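Local coordinates for DUF7790 domain-containing protein (Leptospira interrogans serogroup Icterohaemorrhagiae serovar copenhageni, PDB 6ULO), which is of unknown function but has a Rossmann-like domain probably related to NADP-binding folds and is probably membrane-anchored in its full-length form, at residues A[75-80]-A[170-175]; A[85-90]-A[189-194]; A[100-105]-A[130-135]; A[219-224]-A[249-254]. All blocks are in the same frame, centred on the assembly; numbering follows the deposited sequence.

Contact 1 of 4, residues A[75-80]-A[170-175]; sequences NLTIAA and KMFQTD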
loop_
_atom_site.group_PDB
_atom_site.type_symbol
_atom_site.label_atom_id
_atom_site.label_comp_id
_atom_site.label_asym_id
_atom_site.label_seq_id
_atom_site.Cartn_x
_atom_site.Cartn_y
_atom_site.Cartn_z
ATOM N N ASN A 75 -1.274 3.648 0.045
ATOM C CA ASN A 75 -2.020 2.491 0.531
ATOM C C ASN A 75 -3.186 2.901 1.412
ATOM O O ASN A 75 -4.219 2.226 1.421
ATOM C CB ASN A 75 -1.083 1.591 1.319
ATOM C CG ASN A 75 -0.054 0.949 0.404
ATOM O OD1 ASN A 75 -0.388 0.074 -0.396
ATOM N ND2 ASN A 75 1.195 1.371 0.516
ATOM N N LEU A 76 -3.003 3.959 2.200
ATOM C CA LEU A 76 -4.089 4.442 3.046
ATOM C C LEU A 76 -5.201 5.036 2.187
ATOM O O LEU A 76 -6.388 4.863 2.481
ATOM C CB LEU A 76 -3.549 5.434 4.076
ATOM C CG LEU A 76 -2.381 4.870 4.890
ATOM C CD1 LEU A 76 -1.921 5.909 5.890
ATOM C CD2 LEU A 76 -2.708 3.588 5.633
ATOM N N THR A 77 -4.837 5.730 1.096
ATOM C CA THR A 77 -5.854 6.201 0.165
ATOM C C THR A 77 -6.693 5.041 -0.356
ATOM O O THR A 77 -7.939 5.092 -0.320
ATOM C CB THR A 77 -5.184 6.942 -0.981
ATOM O OG1 THR A 77 -4.571 8.106 -0.425
ATOM C CG2 THR A 77 -6.183 7.358 -2.064
ATOM N N ILE A 78 -6.035 3.985 -0.855
ATOM C CA ILE A 78 -6.796 2.918 -1.490
ATOM C C ILE A 78 -7.600 2.148 -0.444
ATOM O O ILE A 78 -8.762 1.778 -0.674
ATOM C CB ILE A 78 -5.848 1.996 -2.270
ATOM C CG1 ILE A 78 -5.067 2.775 -3.333
ATOM C CG2 ILE A 78 -6.597 0.825 -2.859
ATOM C CD1 ILE A 78 -3.933 1.963 -4.008
ATOM N N ALA A 79 -6.992 1.899 0.732
ATOM C CA ALA A 79 -7.673 1.155 1.797
ATOM C C ALA A 79 -8.902 1.895 2.308
ATOM O O ALA A 79 -9.901 1.261 2.680
ATOM C CB ALA A 79 -6.718 0.884 2.951
ATOM N N ALA A 80 -8.856 3.238 2.365
ATOM C CA ALA A 80 -10.045 3.967 2.790
ATOM C C ALA A 80 -11.173 3.793 1.778
ATOM O O ALA A 80 -12.337 3.625 2.152
ATOM C CB ALA A 80 -9.709 5.449 2.998
ATOM N N LYS A 170 -12.636 12.344 -3.495
ATOM C CA LYS A 170 -12.265 12.295 -2.080
ATOM C C LYS A 170 -11.101 11.347 -1.871
ATOM O O LYS A 170 -11.053 10.252 -2.452
ATOM C CB LYS A 170 -13.448 11.793 -1.274
ATOM C CG LYS A 170 -14.646 12.731 -1.272
ATOM C CD LYS A 170 -15.829 12.015 -0.594
ATOM C CE LYS A 170 -17.032 12.927 -0.458
ATOM N NZ LYS A 170 -18.159 12.344 0.325
ATOM N N MET A 171 -10.184 11.732 -0.974
ATOM C CA MET A 171 -9.159 10.796 -0.510
ATOM C C MET A 171 -8.850 11.157 0.951
ATOM O O MET A 171 -9.318 12.178 1.474
ATOM C CB MET A 171 -7.945 10.775 -1.474
ATOM C CG MET A 171 -7.315 12.145 -1.754
ATOM S SD MET A 171 -6.131 12.701 -0.521
ATOM C CE MET A 171 -4.807 11.525 -0.768
ATOM N N PHE A 172 -8.126 10.267 1.648
ATOM C CA PHE A 172 -8.086 10.358 3.115
ATOM C C PHE A 172 -7.432 11.629 3.632
ATOM O O PHE A 172 -7.628 11.961 4.811
ATOM C CB PHE A 172 -7.438 9.105 3.738
ATOM C CG PHE A 172 -5.922 9.165 3.867
ATOM C CD1 PHE A 172 -5.307 9.438 5.093
ATOM C CD2 PHE A 172 -5.104 8.888 2.775
ATOM C CE1 PHE A 172 -3.932 9.475 5.205
ATOM C CE2 PHE A 172 -3.726 8.928 2.886
ATOM C CZ PHE A 172 -3.123 9.212 4.107
ATOM N N GLN A 173 -6.642 12.340 2.809
ATOM C CA GLN A 173 -6.022 13.581 3.262
ATOM C C GLN A 173 -6.907 14.788 3.037
ATOM O O GLN A 173 -6.636 15.850 3.597
ATOM C CB GLN A 173 -4.654 13.834 2.605
ATOM C CG GLN A 173 -3.647 12.713 2.937
ATOM C CD GLN A 173 -2.443 12.690 2.026
ATOM O OE1 GLN A 173 -2.349 13.487 1.088
ATOM N NE2 GLN A 173 -1.556 11.716 2.235
ATOM N N THR A 174 -7.967 14.643 2.251
ATOM C CA THR A 174 -8.786 15.772 1.838
ATOM C C THR A 174 -10.263 15.598 2.162
ATOM O O THR A 174 -11.053 16.487 1.825
ATOM C CB THR A 174 -8.649 16.049 0.323
ATOM O OG1 THR A 174 -9.145 14.920 -0.408
ATOM C CG2 THR A 174 -7.224 16.330 -0.083
ATOM N N ASP A 175 -10.656 14.503 2.808
ATOM C CA ASP A 175 -12.054 14.226 3.128
ATOM C C ASP A 175 -12.157 13.765 4.574
ATOM O O ASP A 175 -11.477 12.811 4.979
ATOM C CB ASP A 175 -12.607 13.138 2.204
ATOM C CG ASP A 175 -14.053 12.793 2.533
ATOM O OD1 ASP A 175 -14.925 13.631 2.258
ATOM O OD2 ASP A 175 -14.311 11.718 3.087
HETATM O O HOH W 1 -8.787 7.695 0.549
#
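Leu76 and Thr77, consecutive residues of helix 74-82, meet the Phe172 ring from two directions, one over a face and one at the rim. Leu76 crosses the ring obliquely. Its CB lies 3.9 Å from the Phe172 ring centroid and 19° off the ring normal, which meets the criterion for a CH-pi contact, and it is displaced toward the rim, 3.7 Å from Phe172 CE2. Leu76 CD1 extends the same contact to Phe172 CZ at 3.9 Å. Gln173 CG stands over the centre of the opposite face, so aliphatic carbon lies on both sides of the ring. Thr77 instead runs at about a right angle to Phe172 and places OG1 in the ring plane, 3.3 Å from Phe172 CD2. The same hydroxyl oxygen is 3.4 Å from Met171 CE, because the methionine chain is bent at both chi2 and chi3 and folds its methyl back toward the helix. Between the backbones, a water donates to Thr77 O at 2.9 Å and accepts a weak bond from Phe172 N. Beyond the two segments, Lys170 O binds Trp81 NE1, and Gln173 OE1 binds Asn160 ND2, tying the 170-175 loop to helix 74-82 and to helix 139-166. All five touching residues are buried, and the direct contacts are van der Waals and CH-pi in kind. The hydroxyl oxygen at the ring edge probably gains from the partly positive C-H groups there, while the polar link between the backbones is made through water.

Contact 2 of 4, residues A[85-90]-A[189-194]; sequences DFIYLM and GKILPI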
loop_
_atom_site.group_PDB
_atom_site.type_symbol
_atom_site.label_atom_id
_atom_site.label_comp_id
_atom_site.label_asym_id
_atom_site.label_seq_id
_atom_site.Cartn_x
_atom_site.Cartn_y
_atom_site.Cartn_z
ATOM N N ASP A 85 -10.565 -3.918 6.330
ATOM C CA ASP A 85 -10.705 -4.186 7.760
ATOM C C ASP A 85 -9.382 -4.048 8.508
ATOM O O ASP A 85 -9.371 -3.683 9.683
ATOM C CB ASP A 85 -11.195 -5.614 7.982
ATOM C CG ASP A 85 -12.528 -5.890 7.365
ATOM O OD1 ASP A 85 -13.406 -5.020 7.458
ATOM O OD2 ASP A 85 -12.707 -7.030 6.847
ATOM N N PHE A 86 -8.268 -4.380 7.857
ATOM C CA PHE A 86 -6.927 -4.326 8.426
ATOM C C PHE A 86 -5.992 -4.015 7.277
ATOM O O PHE A 86 -6.304 -4.331 6.125
ATOM C CB PHE A 86 -6.506 -5.672 9.048
ATOM C CG PHE A 86 -7.461 -6.196 10.094
ATOM C CD1 PHE A 86 -7.338 -5.786 11.419
ATOM C CD2 PHE A 86 -8.495 -7.054 9.764
ATOM C CE1 PHE A 86 -8.216 -6.221 12.397
ATOM C CE2 PHE A 86 -9.382 -7.511 10.747
ATOM C CZ PHE A 86 -9.242 -7.072 12.065
ATOM N N ILE A 87 -4.874 -3.365 7.586
ATOM C CA ILE A 87 -3.916 -2.933 6.571
ATOM C C ILE A 87 -2.520 -3.414 6.949
ATOM O O ILE A 87 -1.957 -2.940 7.946
ATOM C CB ILE A 87 -3.901 -1.405 6.413
ATOM C CG1 ILE A 87 -5.285 -0.856 6.099
ATOM C CG2 ILE A 87 -2.866 -1.001 5.356
ATOM C CD1 ILE A 87 -5.354 0.661 6.086
ATOM N N TYR A 88 -1.949 -4.319 6.142
ATOM C CA TYR A 88 -0.522 -4.623 6.225
ATOM C C TYR A 88 0.251 -3.743 5.234
ATOM O O TYR A 88 -0.034 -3.746 4.033
ATOM C CB TYR A 88 -0.263 -6.086 5.871
ATOM C CG TYR A 88 -0.402 -7.046 7.031
ATOM C CD1 TYR A 88 0.359 -6.903 8.189
ATOM C CD2 TYR A 88 -1.191 -8.195 6.904
ATOM C CE1 TYR A 88 0.289 -7.856 9.238
ATOM C CE2 TYR A 88 -1.246 -9.160 7.923
ATOM C CZ TYR A 88 -0.498 -8.971 9.066
ATOM O OH TYR A 88 -0.565 -9.923 10.030
ATOM N N LEU A 89 1.225 -3.012 5.730
ATOM C CA LEU A 89 2.133 -2.225 4.896
ATOM C C LEU A 89 3.445 -2.979 4.927
ATOM O O LEU A 89 4.221 -2.855 5.876
ATOM C CB LEU A 89 2.264 -0.799 5.425
ATOM C CG LEU A 89 0.931 -0.047 5.509
ATOM C CD1 LEU A 89 1.162 1.293 6.145
ATOM C CD2 LEU A 89 0.347 0.151 4.123
ATOM N N MET A 90 3.679 -3.796 3.910
ATOM C CA MET A 90 4.850 -4.664 3.865
ATOM C C MET A 90 5.843 -4.080 2.873
ATOM O O MET A 90 5.525 -3.972 1.683
ATOM C CB MET A 90 4.485 -6.088 3.421
ATOM C CG MET A 90 5.707 -6.990 3.430
ATOM S SD MET A 90 5.426 -8.643 2.676
ATOM C CE MET A 90 5.582 -8.215 0.956
ATOM N N GLY A 189 -4.782 -0.208 16.130
ATOM C CA GLY A 189 -3.666 -1.087 15.884
ATOM C C GLY A 189 -3.815 -1.909 14.627
ATOM O O GLY A 189 -3.109 -2.910 14.442
ATOM N N LYS A 190 -4.698 -1.493 13.723
ATOM C CA LYS A 190 -5.031 -2.257 12.535
ATOM C C LYS A 190 -4.254 -1.846 11.312
ATOM O O LYS A 190 -4.530 -2.391 10.236
ATOM C CB LYS A 190 -6.531 -2.169 12.271
ATOM C CG LYS A 190 -7.398 -2.768 13.376
ATOM C CD LYS A 190 -8.866 -2.543 13.093
ATOM C CE LYS A 190 -9.736 -3.287 14.074
ATOM N NZ LYS A 190 -11.156 -2.845 13.903
ATOM N N ILE A 191 -3.294 -0.938 11.446
ATOM C CA ILE A 191 -2.373 -0.597 10.361
ATOM C C ILE A 191 -1.015 -1.063 10.837
ATOM O O ILE A 191 -0.519 -0.566 11.862
ATOM C CB ILE A 191 -2.352 0.910 10.036
ATOM C CG1 ILE A 191 -3.765 1.452 9.879
ATOM C CG2 ILE A 191 -1.513 1.118 8.774
ATOM C CD1 ILE A 191 -3.817 2.951 9.537
ATOM N N LEU A 192 -0.438 -2.022 10.119
ATOM C CA LEU A 192 0.707 -2.786 10.612
ATOM C C LEU A 192 1.842 -2.692 9.611
ATOM O O LEU A 192 1.833 -3.394 8.578
ATOM C CB LEU A 192 0.342 -4.248 10.867
ATOM C CG LEU A 192 -0.804 -4.416 11.872
ATOM C CD1 LEU A 192 -2.053 -4.844 11.131
ATOM C CD2 LEU A 192 -0.465 -5.449 12.918
ATOM N N PRO A 193 2.864 -1.888 9.892
ATOM C CA PRO A 193 4.048 -1.875 9.029
ATOM C C PRO A 193 4.928 -3.061 9.343
ATOM O O PRO A 193 5.293 -3.277 10.499
ATOM C CB PRO A 193 4.756 -0.575 9.405
ATOM C CG PRO A 193 3.953 0.073 10.467
ATOM C CD PRO A 193 2.961 -0.908 10.991
ATOM N N ILE A 194 5.259 -3.837 8.332
ATOM C CA ILE A 194 6.022 -5.066 8.527
ATOM C C ILE A 194 7.125 -5.157 7.483
ATOM O O ILE A 194 7.009 -4.621 6.366
ATOM C CB ILE A 194 5.131 -6.319 8.515
ATOM C CG1 ILE A 194 4.313 -6.450 7.218
ATOM C CG2 ILE A 194 4.251 -6.380 9.760
ATOM C CD1 ILE A 194 3.603 -7.837 7.069
HETATM O O HOH W 2 -11.716 -3.348 11.180
#
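Ile87 to Met90 pair in parallel with Ile191 to Ile194 at one margin of a Rossmann-like sheet, whose five parallel strands follow the 3-2-1-4-5 order; strand 191-195 is outermost within the chain. The short strand axes approach to 4.6 Å at 19°, and four backbone hydrogen bonds fix the register. Ile87 N donates to Lys190 O at 2.8 Å and Ile87 O accepts from Leu192 N; one step on, Leu89 N donates to Leu192 O and Leu89 O accepts from Ile194 N. These bonds differ in direction: the first two lie nearly along the C=O axis, whereas Leu89 N sits 42° out of the Leu192 carbonyl plane. On the face of Ile87, Leu89 and Ile191, which helix 74-82 packs against, Ile191 CG2 lies alongside Leu89 CD1 at 3.8 Å, the two side chains pointing the same way. On the other face, Ile194 CD1 reaches Tyr88 CD1 at 3.6 Å. A chi1 of 57° puts Ile194 CG1 between its backbone N and carbonyl carbon, and from there CG1 also meets Met90 CB at 3.8 Å. The phenol oxygen of Tyr88 is hydrogen-bonded to Leu27 O of helix 18-28, the helix that also packs on Phe86 and Lys190. The extended Lys190 side chain passes Phe86 at a slant, CG lying 3.6 Å from Phe86 CD1. Its ammonium group forms salt bridges with Glu188 and Glu20, and Lys190 NZ also donates at 2.8 Å to a water that in turn donates to Asp85 O.

Contact 3 of 4, residues A[100-105]-A[130-135]; sequences NTITIL and ELIQVS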
loop_
_atom_site.group_PDB
_atom_site.type_symbol
_atom_site.label_atom_id
_atom_site.label_comp_id
_atom_site.label_asym_id
_atom_site.label_seq_id
_atom_site.Cartn_x
_atom_site.Cartn_y
_atom_site.Cartn_z
ATOM N N ASN A 100 6.294 4.784 7.598
ATOM C CA ASN A 100 4.914 4.395 7.831
ATOM C C ASN A 100 4.596 4.346 9.327
ATOM O O ASN A 100 3.476 4.662 9.741
ATOM C CB ASN A 100 4.633 3.045 7.175
ATOM C CG ASN A 100 4.468 3.143 5.671
ATOM O OD1 ASN A 100 4.028 4.188 5.145
ATOM N ND2 ASN A 100 4.771 2.065 4.965
ATOM N N THR A 101 5.558 3.874 10.144
ATOM C CA THR A 101 5.376 3.847 11.594
ATOM C C THR A 101 5.146 5.254 12.131
ATOM O O THR A 101 4.278 5.468 12.984
ATOM C CB THR A 101 6.603 3.204 12.241
ATOM O OG1 THR A 101 6.737 1.855 11.782
ATOM C CG2 THR A 101 6.513 3.221 13.792
ATOM N N ILE A 102 5.900 6.225 11.622
ATOM C CA ILE A 102 5.680 7.621 11.996
ATOM C C ILE A 102 4.295 8.084 11.569
ATOM O O ILE A 102 3.574 8.709 12.347
ATOM C CB ILE A 102 6.786 8.514 11.406
ATOM C CG1 ILE A 102 8.145 8.123 11.989
ATOM C CG2 ILE A 102 6.451 9.991 11.653
ATOM C CD1 ILE A 102 9.320 8.743 11.238
ATOM N N THR A 103 3.905 7.791 10.327
ATOM C CA THR A 103 2.582 8.198 9.858
ATOM C C THR A 103 1.477 7.662 10.771
ATOM O O THR A 103 0.520 8.391 11.092
ATOM C CB THR A 103 2.421 7.723 8.419
ATOM O OG1 THR A 103 3.145 8.618 7.597
ATOM C CG2 THR A 103 0.953 7.626 7.953
ATOM N N ILE A 104 1.595 6.402 11.215
ATOM C CA ILE A 104 0.564 5.843 12.080
ATOM C C ILE A 104 0.505 6.580 13.416
ATOM O O ILE A 104 -0.582 6.868 13.935
ATOM C CB ILE A 104 0.815 4.328 12.246
ATOM C CG1 ILE A 104 0.589 3.637 10.898
ATOM C CG2 ILE A 104 -0.047 3.729 13.368
ATOM C CD1 ILE A 104 1.213 2.257 10.793
ATOM N N LEU A 105 1.664 6.879 14.000
ATOM C CA LEU A 105 1.694 7.658 15.238
ATOM C C LEU A 105 1.033 9.011 15.031
ATOM O O LEU A 105 0.220 9.456 15.860
ATOM C CB LEU A 105 3.143 7.818 15.669
ATOM C CG LEU A 105 3.421 8.732 16.860
ATOM C CD1 LEU A 105 2.772 8.240 18.163
ATOM C CD2 LEU A 105 4.963 8.885 17.029
ATOM N N GLU A 130 8.973 16.447 18.783
ATOM C CA GLU A 130 8.758 16.219 20.208
ATOM C C GLU A 130 7.874 14.998 20.465
ATOM O O GLU A 130 8.111 14.234 21.407
ATOM C CB GLU A 130 8.106 17.461 20.809
ATOM C CG GLU A 130 9.016 18.705 20.894
ATOM C CD GLU A 130 8.286 20.041 21.200
ATOM O OE1 GLU A 130 7.029 20.082 21.294
ATOM O OE2 GLU A 130 8.996 21.064 21.348
ATOM N N LEU A 131 6.871 14.773 19.623
ATOM C CA LEU A 131 6.018 13.601 19.765
ATOM C C LEU A 131 6.823 12.335 19.510
ATOM O O LEU A 131 6.718 11.354 20.264
ATOM C CB LEU A 131 4.854 13.691 18.788
ATOM C CG LEU A 131 3.959 12.464 18.668
ATOM C CD1 LEU A 131 3.343 12.141 20.007
ATOM C CD2 LEU A 131 2.869 12.722 17.625
ATOM N N ILE A 132 7.664 12.336 18.470
ATOM C CA ILE A 132 8.536 11.183 18.245
ATOM C C ILE A 132 9.434 10.967 19.459
ATOM O O ILE A 132 9.635 9.823 19.904
ATOM C CB ILE A 132 9.353 11.348 16.954
ATOM C CG1 ILE A 132 8.423 11.227 15.742
ATOM C CG2 ILE A 132 10.488 10.313 16.889
ATOM C CD1 ILE A 132 9.035 11.724 14.426
ATOM N N GLN A 133 9.990 12.055 20.014
ATOM C CA GLN A 133 10.917 11.940 21.141
ATOM C C GLN A 133 10.311 11.175 22.312
ATOM O O GLN A 133 10.998 10.372 22.958
ATOM C CB GLN A 133 11.345 13.341 21.591
ATOM C CG GLN A 133 12.360 13.343 22.736
ATOM C CD GLN A 133 13.710 12.781 22.320
ATOM O OE1 GLN A 133 14.082 12.869 21.155
ATOM N NE2 GLN A 133 14.461 12.239 23.265
ATOM N N VAL A 134 9.033 11.423 22.621
ATOM C CA VAL A 134 8.403 10.780 23.774
ATOM C C VAL A 134 7.828 9.406 23.462
ATOM O O VAL A 134 7.385 8.717 24.394
ATOM C CB VAL A 134 7.316 11.661 24.427
ATOM C CG1 VAL A 134 7.915 12.959 24.932
ATOM C CG2 VAL A 134 6.136 11.898 23.504
ATOM N N SER A 135 7.813 8.978 22.192
ATOM C CA SER A 135 7.077 7.790 21.765
ATOM C C SER A 135 7.934 6.547 21.577
ATOM O O SER A 135 7.374 5.476 21.332
ATOM C CB SER A 135 6.297 8.093 20.475
ATOM O OG SER A 135 5.344 9.121 20.720
#
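Ser135 OG donates to Leu131 O at 2.7 Å, a bond back to the preceding turn within segment 130-135, and at the same time presents its oxygen to both methyls of Leu105 on helix 94-109. Leu105 CD1 and Leu105 CD2 are each 3.7 Å from Ser135 OG. The hydroxyl stands 36° out of the Leu131 carbonyl plane. Its donor is spent on Leu131 O of its own segment, so what it offers Leu105 is van der Waals contact. Leu105 has CG anti to the backbone N (chi1 173°), and its side chain and that of Leu131 reach toward each other tip to tip; Leu105 CD2 comes within 4.1 Å of Leu131 CG. A second, looser touch is oblique, with Ile102 CG2 4.2 Å from Ile132 CD1. The helix segments run almost perpendicular, at 101°, with axes 11.3 Å apart at closest approach. That separation agrees with contact through branch ends instead of close backbone approach. Helix 139-166 adds Val145 against Ile102 and Tyr142 against Ile132, while Phe136 touches Leu105. The contact therefore joins two helices of the largely helical connection between strands 86-91 and 191-195. Its chemistry is that of leucine and isoleucine methyls meeting across a wide crossing, with the one hydroxyl at the interface satisfied as a donor by its own segment and able to lie against methyl groups.

Contact 4 of 4, residues A[219-224]-A[249-254]; sequences GIIYFS and SLVVRT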
loop_
_atom_site.group_PDB
_atom_site.type_symbol
_atom_site.label_atom_id
_atom_site.label_comp_id
_atom_site.label_asym_id
_atom_site.label_seq_id
_atom_site.Cartn_x
_atom_site.Cartn_y
_atom_site.Cartn_z
ATOM N N GLY A 219 -8.456 -8.694 0.521
ATOM C CA GLY A 219 -9.278 -7.997 -0.447
ATOM C C GLY A 219 -8.532 -7.254 -1.530
ATOM O O GLY A 219 -9.001 -7.170 -2.680
ATOM N N ILE A 220 -7.376 -6.700 -1.174
ATOM C CA ILE A 220 -6.543 -5.976 -2.130
ATOM C C ILE A 220 -5.090 -6.270 -1.811
ATOM O O ILE A 220 -4.685 -6.214 -0.641
ATOM C CB ILE A 220 -6.760 -4.447 -2.034
ATOM C CG1 ILE A 220 -8.181 -4.045 -2.454
ATOM C CG2 ILE A 220 -5.700 -3.708 -2.918
ATOM C CD1 ILE A 220 -8.482 -2.594 -2.273
ATOM N N ILE A 221 -4.296 -6.553 -2.844
ATOM C CA ILE A 221 -2.848 -6.509 -2.722
ATOM C C ILE A 221 -2.306 -5.496 -3.724
ATOM O O ILE A 221 -2.622 -5.563 -4.922
ATOM C CB ILE A 221 -2.188 -7.905 -2.810
ATOM C CG1 ILE A 221 -0.707 -7.793 -2.480
ATOM C CG2 ILE A 221 -2.443 -8.596 -4.163
ATOM C CD1 ILE A 221 -0.073 -9.122 -2.127
ATOM N N TYR A 222 -1.541 -4.517 -3.234
ATOM C CA TYR A 222 -1.008 -3.433 -4.055
ATOM C C TYR A 222 0.495 -3.611 -4.224
ATOM O O TYR A 222 1.236 -3.700 -3.236
ATOM C CB TYR A 222 -1.328 -2.087 -3.388
ATOM C CG TYR A 222 -0.553 -0.897 -3.964
ATOM C CD1 TYR A 222 -0.969 -0.245 -5.147
ATOM C CD2 TYR A 222 0.587 -0.426 -3.335
ATOM C CE1 TYR A 222 -0.260 0.852 -5.636
ATOM C CE2 TYR A 222 1.279 0.685 -3.825
ATOM C CZ TYR A 222 0.851 1.308 -4.979
ATOM O OH TYR A 222 1.568 2.370 -5.447
ATOM N N PHE A 223 0.942 -3.668 -5.477
ATOM C CA PHE A 223 2.343 -3.851 -5.827
ATOM C C PHE A 223 3.020 -2.598 -6.347
ATOM O O PHE A 223 4.194 -2.670 -6.684
ATOM C CB PHE A 223 2.507 -4.933 -6.888
ATOM C CG PHE A 223 2.056 -6.301 -6.442
ATOM C CD1 PHE A 223 2.530 -6.876 -5.261
ATOM C CD2 PHE A 223 1.152 -7.038 -7.221
ATOM C CE1 PHE A 223 2.128 -8.174 -4.888
ATOM C CE2 PHE A 223 0.759 -8.328 -6.846
ATOM C CZ PHE A 223 1.245 -8.882 -5.692
ATOM N N SER A 224 2.302 -1.480 -6.520
ATOM C CA SER A 224 2.866 -0.354 -7.260
ATOM C C SER A 224 3.387 -0.884 -8.588
ATOM O O SER A 224 2.746 -1.761 -9.162
ATOM C CB SER A 224 3.892 0.392 -6.390
ATOM O OG SER A 224 4.385 1.542 -7.071
ATOM N N SER A 249 -11.570 -10.063 -4.731
ATOM C CA SER A 249 -10.272 -9.516 -4.333
ATOM C C SER A 249 -9.459 -9.111 -5.557
ATOM O O SER A 249 -9.445 -9.835 -6.560
ATOM C CB SER A 249 -9.484 -10.589 -3.570
ATOM O OG SER A 249 -10.202 -11.071 -2.445
ATOM N N LEU A 250 -8.735 -7.978 -5.461
ATOM C CA LEU A 250 -7.969 -7.427 -6.584
ATOM C C LEU A 250 -6.494 -7.233 -6.260
ATOM O O LEU A 250 -6.128 -6.845 -5.137
ATOM C CB LEU A 250 -8.497 -6.028 -6.991
ATOM C CG LEU A 250 -9.871 -5.988 -7.615
ATOM C CD1 LEU A 250 -10.226 -4.547 -7.982
ATOM C CD2 LEU A 250 -9.925 -6.893 -8.849
ATOM N N VAL A 251 -5.663 -7.497 -7.265
ATOM C CA VAL A 251 -4.330 -6.917 -7.403
ATOM C C VAL A 251 -4.469 -5.509 -7.948
ATOM O O VAL A 251 -5.236 -5.286 -8.894
ATOM C CB VAL A 251 -3.488 -7.742 -8.395
ATOM C CG1 VAL A 251 -2.143 -7.074 -8.666
ATOM C CG2 VAL A 251 -3.310 -9.200 -7.947
ATOM N N VAL A 252 -3.690 -4.574 -7.419
ATOM C CA VAL A 252 -3.504 -3.258 -7.998
ATOM C C VAL A 252 -2.025 -3.093 -8.334
ATOM O O VAL A 252 -1.157 -3.323 -7.486
ATOM C CB VAL A 252 -3.947 -2.165 -7.013
ATOM C CG1 VAL A 252 -3.636 -0.758 -7.599
ATOM C CG2 VAL A 252 -5.405 -2.339 -6.624
ATOM N N ARG A 253 -1.727 -2.657 -9.564
ATOM C CA ARG A 253 -0.345 -2.428 -9.975
ATOM C C ARG A 253 -0.326 -1.265 -10.962
ATOM O O ARG A 253 -1.365 -0.825 -11.479
ATOM C CB ARG A 253 0.275 -3.677 -10.649
ATOM C CG ARG A 253 -0.392 -4.043 -11.967
ATOM C CD ARG A 253 0.353 -5.094 -12.746
ATOM N NE ARG A 253 0.425 -6.384 -12.062
ATOM C CZ ARG A 253 -0.463 -7.368 -12.175
ATOM N NH1 ARG A 253 -1.560 -7.220 -12.905
ATOM N NH2 ARG A 253 -0.255 -8.530 -11.534
ATOM N N THR A 254 0.883 -0.803 -11.236
ATOM C CA THR A 254 1.116 0.119 -12.340
ATOM C C THR A 254 2.252 -0.422 -13.198
ATOM O O THR A 254 3.059 -1.257 -12.761
ATOM C CB THR A 254 1.521 1.503 -11.814
ATOM O OG1 THR A 254 2.600 1.375 -10.875
ATOM C CG2 THR A 254 0.354 2.172 -11.156
#
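Tyr222 meets Val252 across parallel neighbours in the Rossmann-like sheet, strands 218-222 and 249-255, and its side chain can be followed outward. CB leaves on the face shared with Ile220, Leu250 and Val252. CG is anti to the backbone N (chi1 166°), and beyond it CD1 lies 3.7 Å from Val252 CG1, which approaches the edge in the ring plane. Across the ring, CD2 packs against Asn75 of helix 74-82, while Ser224 N sits 3.4 Å above the plane, over the ring centre. At the tip, Tyr222 OH is hydrogen-bonded to Glu50 and Gln74. Glu50 also binds Ser224 OG and Thr254 OG1, so one carboxylate bonds to both segments. On the other face, Ile221 CG2 lies beside Val251 CG2 at 3.9 Å. The second methyl of this valine, Val251 CG1, touches Phe223 CD2 at 3.6 Å. It also stands over one face of the Arg253 guanidinium, a group held by a salt bridge to Glu227, a hydrogen bond to Gln281 and a cation-pi contact with Phe286. The backbones are joined by alternating bonds, among them Ile221 N to Leu250 O and Phe223 N to Val252 O, the latter nearly straight with an angle of 173° at the hydrogen. Past Tyr222 and Val252 the register advances two residues in 219-224 but one in 249-254, bringing Ser224 beside Arg253. There Thr254 N donates to Ser224 O at 2.9 Å from 64° out of the carbonyl plane.

Overall arrangement
Contacts 2 and 4 belong to the same mixed sheet, their centres about 15 Å apart, with strand 66-69 lying between strands 86-91 and 218-222. Helix 74-82 connects them: in contact 1 it faces the 170-175 loop, while Asn75, Leu76, Ile78 and Ala79 pack onto strands of contacts 2 and 4. Contact 3 lies farther out, about 28 Å from contact 4 between centres, but Thr101 and Ile104 touch Pro193 of contact 2. Along the chain contacts 1 and 2 interlock, contact 3 falls within the span of both, and contact 4 follows. The large helical connection is thus fastened to a Rossmann-like core, consistent with one compact domain.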